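Local coordinates for alpha-1,3-glucanase (Bacillus circulans, PDB 5ZRU), which belongs to glycoside hydrolase family 87 and cleaves alpha-1,3-glucan, represented here by its catalytic unit, and probably also binds carbohydrate, at residues 220-225 against 253-258; 230-235 against 263-268; 183-188 against 216-221. All blocks are in the same frame, centred on the assembly; numbering follows the deposited sequence.

Contact 1 (220-225 against 253-258); sequences LYIPAG and WHTNIQ. With PE5 (3,6,9,12,15,18,21,24-octaoxahexacosan-1-ol), chain C.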
loop_
_atom_site.group_PDB
_atom_site.type_symbol
_atom_site.label_atom_id
_atom_site.label_comp_id
_atom_site.label_asym_id
_atom_site.label_seq_id
_atom_site.Cartn_x
_atom_site.Cartn_y
_atom_site.Cartn_z
ATOM N N LEU A 220 19.593 19.647 -2.504
ATOM C CA LEU A 220 20.407 18.433 -2.552
ATOM C C LEU A 220 19.901 17.562 -3.696
ATOM O O LEU A 220 18.779 17.054 -3.648
ATOM C CB LEU A 220 20.358 17.671 -1.224
ATOM C CG LEU A 220 21.069 16.308 -1.200
ATOM C CD1 LEU A 220 22.486 16.431 -1.729
ATOM C CD2 LEU A 220 21.070 15.708 0.219
ATOM N N TYR A 221 20.735 17.377 -4.714
ATOM C CA TYR A 221 20.409 16.572 -5.882
ATOM C C TYR A 221 21.064 15.201 -5.774
ATOM O O TYR A 221 22.224 15.083 -5.368
ATOM C CB TYR A 221 20.888 17.285 -7.153
ATOM C CG TYR A 221 20.643 16.558 -8.467
ATOM C CD1 TYR A 221 19.353 16.365 -8.945
ATOM C CD2 TYR A 221 21.711 16.123 -9.255
ATOM C CE1 TYR A 221 19.130 15.732 -10.159
ATOM C CE2 TYR A 221 21.497 15.490 -10.478
ATOM C CZ TYR A 221 20.197 15.304 -10.917
ATOM O OH TYR A 221 19.966 14.702 -12.114
ATOM N N ILE A 222 20.313 14.163 -6.129
ATOM C CA ILE A 222 20.846 12.813 -6.247
ATOM C C ILE A 222 20.744 12.421 -7.719
ATOM O O ILE A 222 19.629 12.261 -8.235
ATOM C CB ILE A 222 20.094 11.815 -5.355
ATOM C CG1 ILE A 222 20.100 12.289 -3.903
ATOM C CG2 ILE A 222 20.751 10.422 -5.439
ATOM C CD1 ILE A 222 19.159 11.501 -3.005
ATOM N N PRO A 223 21.865 12.281 -8.440
ATOM C CA PRO A 223 21.781 12.032 -9.888
ATOM C C PRO A 223 21.296 10.631 -10.203
ATOM O O PRO A 223 21.047 9.833 -9.292
ATOM C CB PRO A 223 23.223 12.238 -10.368
ATOM C CG PRO A 223 24.040 11.898 -9.183
ATOM C CD PRO A 223 23.257 12.411 -7.988
ATOM N N ALA A 224 21.162 10.329 -11.492
ATOM C CA ALA A 224 20.751 8.993 -11.908
ATOM C C ALA A 224 21.758 7.950 -11.444
ATOM O O ALA A 224 22.968 8.191 -11.420
ATOM C CB ALA A 224 20.613 8.929 -13.431
ATOM N N GLY A 225 21.250 6.776 -11.094
ATOM C CA GLY A 225 22.079 5.659 -10.694
ATOM C C GLY A 225 21.605 5.055 -9.389
ATOM O O GLY A 225 20.698 5.552 -8.725
ATOM N N TRP A 253 12.485 6.338 -12.123
ATOM C CA TRP A 253 13.058 5.367 -13.046
ATOM C C TRP A 253 14.569 5.514 -13.202
ATOM O O TRP A 253 15.167 4.770 -13.985
ATOM C CB TRP A 253 12.379 5.484 -14.426
ATOM C CG TRP A 253 10.979 4.888 -14.432
ATOM C CD1 TRP A 253 9.792 5.562 -14.319
ATOM C CD2 TRP A 253 10.643 3.495 -14.526
ATOM N NE1 TRP A 253 8.738 4.671 -14.346
ATOM C CE2 TRP A 253 9.235 3.398 -14.470
ATOM C CE3 TRP A 253 11.398 2.319 -14.648
ATOM C CZ2 TRP A 253 8.562 2.170 -14.542
ATOM C CZ3 TRP A 253 10.723 1.087 -14.724
ATOM C CH2 TRP A 253 9.323 1.031 -14.668
ATOM N N HIS A 254 15.190 6.467 -12.508
ATOM C CA HIS A 254 16.602 6.765 -12.731
ATOM C C HIS A 254 17.444 6.719 -11.469
ATOM O O HIS A 254 18.590 6.263 -11.525
ATOM C CB HIS A 254 16.746 8.147 -13.400
ATOM C CG HIS A 254 16.122 8.212 -14.759
ATOM N ND1 HIS A 254 16.734 7.700 -15.882
ATOM C CD2 HIS A 254 14.932 8.709 -15.171
ATOM C CE1 HIS A 254 15.950 7.884 -16.931
ATOM N NE2 HIS A 254 14.853 8.497 -16.527
ATOM N N THR A 255 16.912 7.173 -10.334
ATOM C CA THR A 255 17.669 7.271 -9.091
ATOM C C THR A 255 17.144 6.234 -8.106
ATOM O O THR A 255 15.984 6.317 -7.685
ATOM C CB THR A 255 17.552 8.674 -8.492
ATOM O OG1 THR A 255 18.161 9.629 -9.374
ATOM C CG2 THR A 255 18.240 8.728 -7.135
ATOM N N ASN A 256 18.002 5.270 -7.732
ATOM C CA ASN A 256 17.666 4.196 -6.795
ATOM C C ASN A 256 18.492 4.357 -5.526
ATOM O O ASN A 256 19.728 4.381 -5.583
ATOM C CB ASN A 256 17.944 2.810 -7.388
ATOM C CG ASN A 256 17.001 2.443 -8.524
ATOM O OD1 ASN A 256 16.137 3.221 -8.902
ATOM N ND2 ASN A 256 17.181 1.247 -9.080
ATOM N N ILE A 257 17.820 4.435 -4.384
ATOM C CA ILE A 257 18.484 4.348 -3.090
ATOM C C ILE A 257 18.266 2.934 -2.568
ATOM O O ILE A 257 17.125 2.521 -2.313
ATOM C CB ILE A 257 17.963 5.394 -2.093
ATOM C CG1 ILE A 257 18.322 6.816 -2.547
ATOM C CG2 ILE A 257 18.567 5.134 -0.713
ATOM C CD1 ILE A 257 17.799 7.910 -1.591
ATOM N N GLN A 258 19.352 2.190 -2.411
ATOM C CA GLN A 258 19.290 0.798 -1.978
ATOM C C GLN A 258 19.873 0.701 -0.577
ATOM O O GLN A 258 21.087 0.848 -0.398
ATOM C CB GLN A 258 20.056 -0.114 -2.934
ATOM C CG GLN A 258 20.077 -1.563 -2.449
ATOM C CD GLN A 258 18.701 -2.188 -2.488
ATOM O OE1 GLN A 258 18.099 -2.303 -3.559
ATOM N NE2 GLN A 258 18.182 -2.577 -1.318
HETATM C C48 PE5 C . 20.492 -5.671 -1.299
HETATM C C50 PE5 C . 19.144 -6.339 -1.006
HETATM O O1 PE5 C . 19.198 -7.700 -1.345
HETATM C C1 PE5 C . 18.037 -8.428 -1.051
HETATM C C2 PE5 C . 18.118 -9.841 -1.636
HETATM O O2 PE5 C . 18.153 -9.773 -3.033
HETATM C C3 PE5 C . 18.375 -10.984 -3.697
HETATM C C4 PE5 C . 18.453 -10.737 -5.209
HETATM O O3 PE5 C . 17.281 -10.106 -5.652
HETATM C C5 PE5 C . 17.168 -9.893 -7.034
HETATM C C6 PE5 C . 16.731 -8.449 -7.323
HETATM O O4 PE5 C . 15.333 -8.313 -7.339
HETATM C C7 PE5 C . 14.822 -7.147 -6.744
HETATM C C8 PE5 C . 15.495 -5.905 -7.331
HETATM O O5 PE5 C . 15.251 -4.812 -6.504
HETATM C C9 PE5 C . 16.026 -3.677 -6.782
HETATM C C10 PE5 C . 15.146 -2.644 -7.473
HETATM O O6 PE5 C . 15.742 -2.260 -8.676
HETATM C C11 PE5 C . 14.867 -1.698 -9.609
HETATM C C12 PE5 C . 15.547 -1.591 -10.967
HETATM O O7 PE5 C . 15.596 -0.235 -11.287
HETATM C C13 PE5 C . 15.348 0.067 -12.629
HETATM C C14 PE5 C . 16.032 1.393 -12.954
HETATM O O8 PE5 C . 17.234 1.451 -12.239
HETATM C C15 PE5 C . 17.967 2.641 -12.367
HETATM C C16 PE5 C . 19.320 2.338 -13.026
HETATM O O52 PE5 C . 20.359 2.410 -12.090
#

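Contact 2 (230-235 against 263-268); sequences GNMWKI and NQASGG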
loop_
_atom_site.group_PDB
_atom_site.type_symbol
_atom_site.label_atom_id
_atom_site.label_comp_id
_atom_site.label_asym_id
_atom_site.label_seq_id
_atom_site.Cartn_x
_atom_site.Cartn_y
_atom_site.Cartn_z
ATOM N N GLY A 230 24.359 1.802 3.792
ATOM C CA GLY A 230 24.522 0.702 4.720
ATOM C C GLY A 230 23.963 0.916 6.107
ATOM O O GLY A 230 24.246 0.126 7.013
ATOM N N ASN A 231 23.191 1.973 6.316
ATOM C CA ASN A 231 22.441 2.129 7.553
ATOM C C ASN A 231 21.321 3.126 7.313
ATOM O O ASN A 231 21.102 3.579 6.182
ATOM C CB ASN A 231 23.333 2.574 8.713
ATOM C CG ASN A 231 22.909 1.930 10.024
ATOM O OD1 ASN A 231 21.847 2.262 10.602
ATOM N ND2 ASN A 231 23.726 0.985 10.499
ATOM N N MET A 232 20.616 3.475 8.388
ATOM C CA MET A 232 19.544 4.458 8.292
ATOM C C MET A 232 20.123 5.809 7.885
ATOM O O MET A 232 21.184 6.218 8.368
ATOM C CB MET A 232 18.812 4.569 9.631
ATOM C CG MET A 232 17.586 5.516 9.629
ATOM S SD MET A 232 16.853 5.725 11.256
ATOM C CE MET A 232 16.368 4.032 11.659
ATOM N N TRP A 233 19.448 6.488 6.960
ATOM C CA TRP A 233 19.844 7.836 6.563
ATOM C C TRP A 233 19.130 8.821 7.485
ATOM O O TRP A 233 17.915 9.002 7.380
ATOM C CB TRP A 233 19.503 8.090 5.095
ATOM C CG TRP A 233 20.024 9.410 4.558
ATOM C CD1 TRP A 233 20.911 10.258 5.170
ATOM C CD2 TRP A 233 19.648 10.046 3.327
ATOM N NE1 TRP A 233 21.125 11.372 4.384
ATOM C CE2 TRP A 233 20.362 11.266 3.249
ATOM C CE3 TRP A 233 18.794 9.693 2.276
ATOM C CZ2 TRP A 233 20.245 12.129 2.163
ATOM C CZ3 TRP A 233 18.673 10.553 1.200
ATOM C CH2 TRP A 233 19.394 11.761 1.151
ATOM N N LYS A 234 19.881 9.450 8.391
ATOM C CA LYS A 234 19.319 10.386 9.359
ATOM C C LYS A 234 19.556 11.802 8.859
ATOM O O LYS A 234 20.704 12.245 8.744
ATOM C CB LYS A 234 19.932 10.183 10.744
ATOM C CG LYS A 234 19.643 8.796 11.290
ATOM C CD LYS A 234 20.336 8.533 12.613
ATOM C CE LYS A 234 20.044 7.105 13.077
ATOM N NZ LYS A 234 20.342 6.911 14.531
ATOM N N ILE A 235 18.475 12.501 8.559
ATOM C CA ILE A 235 18.530 13.811 7.931
ATOM C C ILE A 235 18.190 14.822 9.016
ATOM O O ILE A 235 17.012 15.054 9.319
ATOM C CB ILE A 235 17.585 13.893 6.726
ATOM C CG1 ILE A 235 18.011 12.846 5.688
ATOM C CG2 ILE A 235 17.580 15.301 6.127
ATOM C CD1 ILE A 235 17.097 12.787 4.448
ATOM N N ASN A 263 19.499 -5.342 9.356
ATOM C CA ASN A 263 19.263 -5.363 10.792
ATOM C C ASN A 263 18.201 -4.354 11.215
ATOM O O ASN A 263 17.836 -3.438 10.473
ATOM C CB ASN A 263 20.572 -5.108 11.538
ATOM C CG ASN A 263 21.541 -6.267 11.386
ATOM O OD1 ASN A 263 21.296 -7.343 11.912
ATOM N ND2 ASN A 263 22.627 -6.061 10.650
ATOM N N GLN A 264 17.694 -4.549 12.439
ATOM C CA GLN A 264 16.779 -3.595 13.056
ATOM C C GLN A 264 17.339 -2.186 12.998
ATOM O O GLN A 264 18.538 -1.973 13.200
ATOM C CB GLN A 264 16.543 -3.954 14.524
ATOM C CG GLN A 264 15.325 -4.769 14.781
ATOM C CD GLN A 264 15.335 -5.351 16.172
ATOM O OE1 GLN A 264 15.872 -6.440 16.397
ATOM N NE2 GLN A 264 14.761 -4.621 17.122
ATOM N N ALA A 265 16.453 -1.224 12.728
ATOM C CA ALA A 265 16.767 0.207 12.796
ATOM C C ALA A 265 17.952 0.583 11.913
ATOM O O ALA A 265 18.692 1.526 12.218
ATOM C CB ALA A 265 17.015 0.657 14.244
ATOM N N SER A 266 18.140 -0.128 10.793
ATOM C CA SER A 266 19.352 0.032 9.997
ATOM C C SER A 266 19.079 0.417 8.549
ATOM O O SER A 266 19.935 0.198 7.687
ATOM C CB SER A 266 20.188 -1.250 10.055
ATOM O OG SER A 266 20.540 -1.510 11.401
ATOM N N GLY A 267 17.919 0.994 8.265
ATOM C CA GLY A 267 17.634 1.481 6.928
ATOM C C GLY A 267 16.428 2.394 6.963
ATOM O O GLY A 267 15.815 2.611 8.011
ATOM N N GLY A 268 16.080 2.921 5.790
ATOM C CA GLY A 268 15.046 3.933 5.710
ATOM C C GLY A 268 15.588 5.308 6.066
ATOM O O GLY A 268 16.760 5.485 6.415
#

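Contact 3 (183-188 against 216-221); sequences PANSVS and SGKILY. With SO4 (sulfate ion), chain E.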
loop_
_atom_site.group_PDB
_atom_site.type_symbol
_atom_site.label_atom_id
_atom_site.label_comp_id
_atom_site.label_asym_id
_atom_site.label_seq_id
_atom_site.Cartn_x
_atom_site.Cartn_y
_atom_site.Cartn_z
ATOM N N PRO A 183 19.472 20.721 -10.651
ATOM C CA PRO A 183 19.053 22.125 -10.570
ATOM C C PRO A 183 20.241 23.067 -10.472
ATOM O O PRO A 183 21.312 22.705 -9.979
ATOM C CB PRO A 183 18.210 22.171 -9.291
ATOM C CG PRO A 183 17.773 20.759 -9.067
ATOM C CD PRO A 183 18.886 19.906 -9.571
ATOM N N ALA A 184 20.033 24.298 -10.946
ATOM C CA ALA A 184 21.046 25.336 -10.801
ATOM C C ALA A 184 21.404 25.539 -9.336
ATOM O O ALA A 184 20.540 25.496 -8.458
ATOM C CB ALA A 184 20.553 26.659 -11.401
ATOM N N ASN A 185 22.691 25.772 -9.083
ATOM C CA ASN A 185 23.195 26.126 -7.754
ATOM C C ASN A 185 22.697 25.149 -6.687
ATOM O O ASN A 185 22.235 25.535 -5.613
ATOM C CB ASN A 185 22.820 27.565 -7.395
ATOM C CG ASN A 185 23.858 28.235 -6.504
ATOM O OD1 ASN A 185 25.054 27.944 -6.594
ATOM N ND2 ASN A 185 23.403 29.137 -5.640
ATOM N N SER A 186 22.771 23.863 -7.009
ATOM C CA SER A 186 22.488 22.796 -6.064
ATOM C C SER A 186 23.799 22.146 -5.646
ATOM O O SER A 186 24.865 22.437 -6.190
ATOM C CB SER A 186 21.550 21.755 -6.688
ATOM O OG SER A 186 22.144 21.175 -7.846
ATOM N N VAL A 187 23.714 21.257 -4.670
ATOM C CA VAL A 187 24.819 20.373 -4.332
ATOM C C VAL A 187 24.359 18.971 -4.677
ATOM O O VAL A 187 23.174 18.652 -4.570
ATOM C CB VAL A 187 25.252 20.459 -2.854
ATOM C CG1 VAL A 187 25.724 21.873 -2.498
ATOM C CG2 VAL A 187 24.130 20.030 -1.936
ATOM N N SER A 188 25.292 18.143 -5.125
ATOM C CA SER A 188 24.996 16.762 -5.480
ATOM C C SER A 188 25.731 15.827 -4.534
ATOM O O SER A 188 26.815 16.151 -4.042
ATOM C CB SER A 188 25.401 16.458 -6.927
ATOM O OG SER A 188 25.304 15.065 -7.214
ATOM N N SER A 216 24.477 25.782 2.934
ATOM C CA SER A 216 24.470 26.694 1.798
ATOM C C SER A 216 23.074 27.121 1.373
ATOM O O SER A 216 22.948 28.020 0.533
ATOM C CB SER A 216 25.185 26.059 0.605
ATOM O OG SER A 216 24.500 24.894 0.175
ATOM N N GLY A 217 22.033 26.522 1.942
ATOM C CA GLY A 217 20.688 26.759 1.462
ATOM C C GLY A 217 20.427 26.250 0.063
ATOM O O GLY A 217 19.534 26.766 -0.614
ATOM N N LYS A 218 21.181 25.256 -0.397
ATOM C CA LYS A 218 21.036 24.740 -1.751
ATOM C C LYS A 218 20.214 23.454 -1.766
ATOM O O LYS A 218 20.143 22.722 -0.775
ATOM C CB LYS A 218 22.409 24.482 -2.382
ATOM C CG LYS A 218 23.219 25.748 -2.625
ATOM C CD LYS A 218 24.577 25.421 -3.224
ATOM C CE LYS A 218 25.351 26.694 -3.552
ATOM N NZ LYS A 218 26.704 26.381 -4.101
ATOM N N ILE A 219 19.589 23.191 -2.920
ATOM C CA ILE A 219 18.942 21.901 -3.153
ATOM C C ILE A 219 19.978 20.787 -3.086
ATOM O O ILE A 219 21.106 20.936 -3.573
ATOM C CB ILE A 219 18.239 21.906 -4.521
ATOM C CG1 ILE A 219 17.024 22.828 -4.514
ATOM C CG2 ILE A 219 17.844 20.493 -4.972
ATOM C CD1 ILE A 219 16.528 23.130 -5.911
ATOM N N LEU A 220 19.593 19.647 -2.504
ATOM C CA LEU A 220 20.407 18.433 -2.552
ATOM C C LEU A 220 19.901 17.562 -3.696
ATOM O O LEU A 220 18.779 17.054 -3.648
ATOM C CB LEU A 220 20.358 17.671 -1.224
ATOM C CG LEU A 220 21.069 16.308 -1.200
ATOM C CD1 LEU A 220 22.486 16.431 -1.729
ATOM C CD2 LEU A 220 21.070 15.708 0.219
ATOM N N TYR A 221 20.735 17.377 -4.714
ATOM C CA TYR A 221 20.409 16.572 -5.882
ATOM C C TYR A 221 21.064 15.201 -5.774
ATOM O O TYR A 221 22.224 15.083 -5.368
ATOM C CB TYR A 221 20.888 17.285 -7.153
ATOM C CG TYR A 221 20.643 16.558 -8.467
ATOM C CD1 TYR A 221 19.353 16.365 -8.945
ATOM C CD2 TYR A 221 21.711 16.123 -9.255
ATOM C CE1 TYR A 221 19.130 15.732 -10.159
ATOM C CE2 TYR A 221 21.497 15.490 -10.478
ATOM C CZ TYR A 221 20.197 15.304 -10.917
ATOM O OH TYR A 221 19.966 14.702 -12.114
HETATM S S SO4 E . 25.725 15.505 -11.116
HETATM O O1 SO4 E . 24.746 15.439 -12.212
HETATM O O2 SO4 E . 25.034 15.524 -9.830
HETATM O O3 SO4 E . 26.521 16.722 -11.257
HETATM O O4 SO4 E . 26.595 14.323 -11.179
HETATM O O HOH W 1 26.595 24.863 -6.321
#

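Contact 1 (220-225 against 253-258)
The carboxamide of Asn256, the residue whose backbone pairs with Gly225, turns its amide nitrogen to the bound polyether: ND2 donates to PE5 O7 at 3.1 Å and more weakly to PE5 O8 at 3.2 Å. Of the other flat groups, the Tyr221 ring takes Pro223 N on one face, 3.8 Å above its plane and displaced toward the rim, and the His254 ring leads away from 220-225 to Pro177 O, so that its CB alone lies beside Ala224 CB, at 3.9 Å. The pairing is between successive coils of a parallel beta-helix, the fold expected of this pectate lyase-like domain. Gly225 N donates to His254 O at 2.7 Å, and Gly225 O receives Asn256 N at 2.9 Å with a nearly straight N-H (172°), so Gly225 is gripped on both polar atoms around Thr255. Its positive phi would press a side chain against the preceding carbonyl, which favours glycine here. Inside the coil, Ile222 crosses Thr255 at about a right angle, and their CG2 methyls meet at 3.5 Å, tighter than usual. Thr255 OG1 is bonded to Ala250 N, which ties the strand to the loop before it. Ile222 CG1 lies beside its backbone N (chi1 -55°) and CD1 continues extended (chi2 169°), ending 4.1 Å from Ile257 CD1.

Contact 2 (230-235 against 263-268)
Met232 meets the 263-268 loop with its CB, CG and CE, where two neighbouring coils of the parallel beta-helix turn a corner. Its CB stands 3.9 Å from Gly268 O and about as far from Gly267 O, a buried carbonyl oxygen for which the model offers no hydrogen-bond partner. With CG anti to the backbone N (chi1 -176°), that methylene is laid 3.3 Å from Gly268 O. The chain stays extended through SD, then bends at its last torsion (chi3 -61°), which swings the CE methyl back to Ala265 O at 3.5 Å, with Ala265 CB a little farther off. The loop that receives it starts with a type II turn from Asn263 to Ser266, closed by a weak bond from Ser266 N to Asn263 O, while Ser266 OG donates to Gln264 O from above the carbonyl plane. Asn231, one residue earlier than Met232, folds its carboxamide back: its OD1 takes the Met232 N-H at 2.8 Å, with a sharp 97° angle at the oxygen, and rests 3.4 Å from Ser266 CA. An alanine here would probably leave the Met232 N-H without that acceptor and open a gap beside Ser266. Beyond Met232, strand 233-235 begins to pair with the next coil, and the Trp233 ring, with Ile235 CD1 over the centre of one face, turns inward toward helix 203-216. The first bond of that pairing runs from Trp233 N to Gly268 O and is 2.9 Å long.

Contact 3 (183-188 against 216-221)
Pro183 wedges its ring between Ile219 and Tyr221: its CD approaches Tyr221 CD1 at 3.6 Å, slanting to the ring, while its CB meets Ile219 CD1 at 3.9 Å with the two side chains about at right angles. A second apolar patch lies on the other side of the strands, where Val187 CG2 packs on Leu220 CD1 at 4.0 Å and both side chains press on Ala213 of helix 203-216. Between the patches the backbones pair in parallel, Val187 N donating to Ile219 O and Val187 O receiving Tyr221 N at 2.8 Å in an almost straight bond (177°). Pro183 to Ser186 form a type II turn, tightened by Ser186 OG donating to Pro183 O. Outward, the extended Lys218 chain crosses Asn185 at about a right angle, its CG 3.2 Å from Asn185 O. Its NZ donates a hydrogen bond to a water at 2.7 Å; that water donates in turn to Ser186 O and, weakly, to Asn185 OD1, so the ammonium is linked to the turn. At the opposite end Ser188 OG, anti to its backbone N (chi1 171°), donates to sulfate O2 at 2.7 Å; the same oxygen lies at the edge of the Tyr221 ring, and Arg182 also holds the ion. The helix over the apolar end of the first coil is consistent with the N-terminal cap of pectate lyase-like parallel beta-helices.

In the fold
The three contacts mark the first coils of the beta-helix. Contact 3 begins earliest in the chain, pairing strand 187-188 with strand 220-222; contact 1 starts on that strand, but its pairing with strand 255-259 comes from Gly225, where strand 225-229 begins, and the two centres are about 14 Å apart. Contacts 1 and 2 interleave along the chain and lie about 17 Å apart, on different walls of the coil; contacts 2 and 3 are about 24 Å apart. Trp233 of contact 2 joins them all inside the coil, its ring packing on Leu220, Ile222 and Ile257. Helix 203-216 touches residues of all three contacts, which suits a cap over this end of the catalytic unit.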